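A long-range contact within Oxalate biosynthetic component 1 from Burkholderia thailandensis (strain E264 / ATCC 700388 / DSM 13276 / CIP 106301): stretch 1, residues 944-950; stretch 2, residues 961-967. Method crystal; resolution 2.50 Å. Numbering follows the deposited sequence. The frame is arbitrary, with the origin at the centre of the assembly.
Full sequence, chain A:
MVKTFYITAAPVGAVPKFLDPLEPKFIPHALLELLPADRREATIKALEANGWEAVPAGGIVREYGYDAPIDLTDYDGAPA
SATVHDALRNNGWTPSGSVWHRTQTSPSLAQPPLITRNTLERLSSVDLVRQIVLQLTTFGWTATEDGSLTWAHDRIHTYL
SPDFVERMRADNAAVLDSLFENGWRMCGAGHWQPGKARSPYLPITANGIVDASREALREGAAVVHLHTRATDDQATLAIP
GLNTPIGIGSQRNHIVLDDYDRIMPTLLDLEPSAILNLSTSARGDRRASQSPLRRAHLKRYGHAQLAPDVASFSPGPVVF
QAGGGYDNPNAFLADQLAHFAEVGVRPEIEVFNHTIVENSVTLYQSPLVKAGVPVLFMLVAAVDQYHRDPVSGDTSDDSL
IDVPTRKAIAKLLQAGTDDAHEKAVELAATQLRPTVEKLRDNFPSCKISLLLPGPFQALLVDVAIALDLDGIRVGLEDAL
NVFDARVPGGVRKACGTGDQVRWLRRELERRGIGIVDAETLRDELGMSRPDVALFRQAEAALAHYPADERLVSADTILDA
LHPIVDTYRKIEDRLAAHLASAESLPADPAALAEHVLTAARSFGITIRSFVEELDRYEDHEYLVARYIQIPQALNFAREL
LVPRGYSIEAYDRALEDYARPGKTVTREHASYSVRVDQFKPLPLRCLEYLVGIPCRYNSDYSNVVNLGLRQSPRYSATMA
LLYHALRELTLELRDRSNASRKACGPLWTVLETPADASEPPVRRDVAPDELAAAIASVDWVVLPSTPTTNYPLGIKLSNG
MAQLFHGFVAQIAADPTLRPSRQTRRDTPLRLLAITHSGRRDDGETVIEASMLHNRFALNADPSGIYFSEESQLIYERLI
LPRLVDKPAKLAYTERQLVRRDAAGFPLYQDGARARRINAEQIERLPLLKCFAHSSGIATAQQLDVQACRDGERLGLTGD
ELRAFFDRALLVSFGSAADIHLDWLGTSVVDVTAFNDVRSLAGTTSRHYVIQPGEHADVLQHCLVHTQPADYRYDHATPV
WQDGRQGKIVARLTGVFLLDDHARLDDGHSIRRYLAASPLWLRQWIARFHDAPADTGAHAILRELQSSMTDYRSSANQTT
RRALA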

# COMPACT_ATOMS: atom_id res chain seq x y z
N LEU A 944 -18.86 -28.84 -11.97
CA LEU A 944 -20.14 -29.34 -12.46
C LEU A 944 -20.19 -29.25 -13.98
O LEU A 944 -20.75 -30.11 -14.65
CB LEU A 944 -21.31 -28.57 -11.84
CG LEU A 944 -21.43 -28.47 -10.32
CD1 LEU A 944 -22.81 -27.96 -9.93
CD2 LEU A 944 -21.14 -29.81 -9.66
N ASP A 945 -19.61 -28.18 -14.51
CA ASP A 945 -19.55 -27.96 -15.95
C ASP A 945 -18.71 -29.03 -16.62
O ASP A 945 -19.05 -29.52 -17.70
CB ASP A 945 -18.99 -26.57 -16.25
CG ASP A 945 -19.78 -25.46 -15.59
OD1 ASP A 945 -20.74 -25.77 -14.85
OD2 ASP A 945 -19.43 -24.27 -15.79
N VAL A 946 -17.60 -29.38 -15.98
CA VAL A 946 -16.69 -30.41 -16.48
C VAL A 946 -17.40 -31.76 -16.61
O VAL A 946 -17.31 -32.42 -17.65
CB VAL A 946 -15.46 -30.57 -15.57
CG1 VAL A 946 -14.69 -31.83 -15.91
CG2 VAL A 946 -14.56 -29.34 -15.68
N GLN A 947 -18.11 -32.15 -15.56
CA GLN A 947 -18.84 -33.41 -15.55
C GLN A 947 -19.96 -33.42 -16.58
O GLN A 947 -20.27 -34.46 -17.16
CB GLN A 947 -19.41 -33.69 -14.16
CG GLN A 947 -18.36 -33.80 -13.07
CD GLN A 947 -18.96 -34.13 -11.72
OE1 GLN A 947 -19.46 -35.23 -11.50
NE2 GLN A 947 -18.91 -33.16 -10.81
N ALA A 948 -20.56 -32.26 -16.80
CA ALA A 948 -21.63 -32.12 -17.78
C ALA A 948 -21.10 -32.36 -19.19
O ALA A 948 -21.76 -32.98 -20.02
CB ALA A 948 -22.27 -30.74 -17.69
N CYS A 949 -19.89 -31.86 -19.46
CA CYS A 949 -19.24 -32.08 -20.74
C CYS A 949 -18.91 -33.55 -20.94
O CYS A 949 -19.04 -34.08 -22.04
CB CYS A 949 -17.97 -31.23 -20.86
SG CYS A 949 -18.25 -29.44 -20.88
N ARG A 950 -18.47 -34.21 -19.87
CA ARG A 950 -18.12 -35.62 -19.93
C ARG A 950 -19.34 -36.49 -20.25
O ARG A 950 -19.27 -37.38 -21.09
CB ARG A 950 -17.48 -36.07 -18.61
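Stretch 2, residues 961-967: ELRAFFD

Stretch 2 packs as a helix against the helix of stretch 1. Residues 961-966 are helical, and the helix begins earlier in the chain. Stretch 1 is helical throughout and continues beyond both of its ends. The two N-to-C directions make an angle of 143°, so the helices run roughly antiparallel but well off a strict alignment. Their axes come no closer than 11.6 Å. At that spacing the backbones stay apart and side chains of stretch 2 bridge the gap. The register follows the antiparallel sense: the CA of Asp 945 lies 8.2 Å from the CA of Phe 966, and the CA of Cys 949 lies 7.5 Å from the CA of Leu 962.

Phe 966 covers the most surface. Its CA-to-CB bond points toward stretch 1, chi1 is m, and its ring reaches three residues there. Atom CZ of Phe 966 is 3.7 Å from the backbone O of Asp 945, which lies at the ring edge, near its plane. The same CZ is 4.2 Å from CB of Ala 948, an apolar contact.

Cys 949 comes next. Its SG lies 3.9 Å from CE2 of Phe 966 and 5.1 Å from the ring centroid of Phe 966. It sits 87° off the ring normal, so this sulfur-aromatic contact is made at the edge. Cys 949 has chi1 m.

Ala 948 points toward stretch 2. Its small side chain meets both phenylalanines, with CB of Ala 948 also 4.2 Å from CE1 of Phe 965. Leu 962, one turn before Phe 966, approaches the backbone: its CD2 is 4.4 Å from O of Ala 948.

No hydrogen bond joins the two stretches. The contact rests mainly on apolar packing and covers 223 Å², both sides summed.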

# COMPACT_ATOMS: atom_id res chain seq x y z
N GLU A 961 -24.40 -27.12 -29.18
CA GLU A 961 -25.52 -27.58 -28.36
C GLU A 961 -25.17 -27.46 -26.88
O GLU A 961 -26.01 -27.06 -26.06
CB GLU A 961 -25.89 -29.02 -28.71
N LEU A 962 -23.93 -27.82 -26.53
CA LEU A 962 -23.45 -27.69 -25.16
C LEU A 962 -23.41 -26.22 -24.73
O LEU A 962 -23.66 -25.90 -23.57
CB LEU A 962 -22.07 -28.32 -25.01
CG LEU A 962 -22.04 -29.80 -24.63
CD1 LEU A 962 -20.65 -30.38 -24.78
CD2 LEU A 962 -22.55 -29.99 -23.21
N ARG A 963 -23.09 -25.34 -25.68
CA ARG A 963 -23.10 -23.91 -25.41
C ARG A 963 -24.51 -23.42 -25.11
O ARG A 963 -24.71 -22.59 -24.22
CB ARG A 963 -22.52 -23.13 -26.59
CG ARG A 963 -21.07 -23.43 -26.90
CD ARG A 963 -20.51 -22.47 -27.94
NE ARG A 963 -19.18 -22.85 -28.38
CZ ARG A 963 -18.38 -22.07 -29.10
NH1 ARG A 963 -18.78 -20.86 -29.46
NH2 ARG A 963 -17.18 -22.50 -29.46
N ALA A 964 -25.48 -23.94 -25.85
CA ALA A 964 -26.88 -23.61 -25.63
C ALA A 964 -27.33 -24.13 -24.27
O ALA A 964 -28.13 -23.50 -23.58
CB ALA A 964 -27.75 -24.18 -26.74
N PHE A 965 -26.81 -25.30 -23.90
CA PHE A 965 -27.11 -25.90 -22.61
C PHE A 965 -26.61 -25.04 -21.46
O PHE A 965 -27.30 -24.87 -20.45
CB PHE A 965 -26.50 -27.31 -22.53
CG PHE A 965 -26.61 -27.94 -21.17
CD1 PHE A 965 -25.53 -27.95 -20.30
CD2 PHE A 965 -27.80 -28.52 -20.76
CE1 PHE A 965 -25.63 -28.53 -19.05
CE2 PHE A 965 -27.91 -29.11 -19.51
CZ PHE A 965 -26.82 -29.11 -18.65
N PHE A 966 -25.41 -24.49 -21.62
CA PHE A 966 -24.79 -23.67 -20.58
C PHE A 966 -25.38 -22.26 -20.55
O PHE A 966 -25.21 -21.54 -19.56
CB PHE A 966 -23.27 -23.60 -20.79
CG PHE A 966 -22.54 -24.84 -20.36
CD1 PHE A 966 -22.80 -25.41 -19.13
CD2 PHE A 966 -21.61 -25.44 -21.19
CE1 PHE A 966 -22.14 -26.56 -18.73
CE2 PHE A 966 -20.94 -26.58 -20.80
CZ PHE A 966 -21.21 -27.14 -19.56
N ASP A 967 -26.07 -21.88 -21.61
CA ASP A 967 -26.71 -20.57 -21.67
C ASP A 967 -28.00 -20.58 -20.87
O ASP A 967 -28.60 -19.53 -20.62
CB ASP A 967 -26.97 -20.16 -23.12
CG ASP A 967 -26.90 -18.65 -23.32
OD1 ASP A 967 -27.08 -17.91 -22.34
OD2 ASP A 967 -26.68 -18.22 -24.47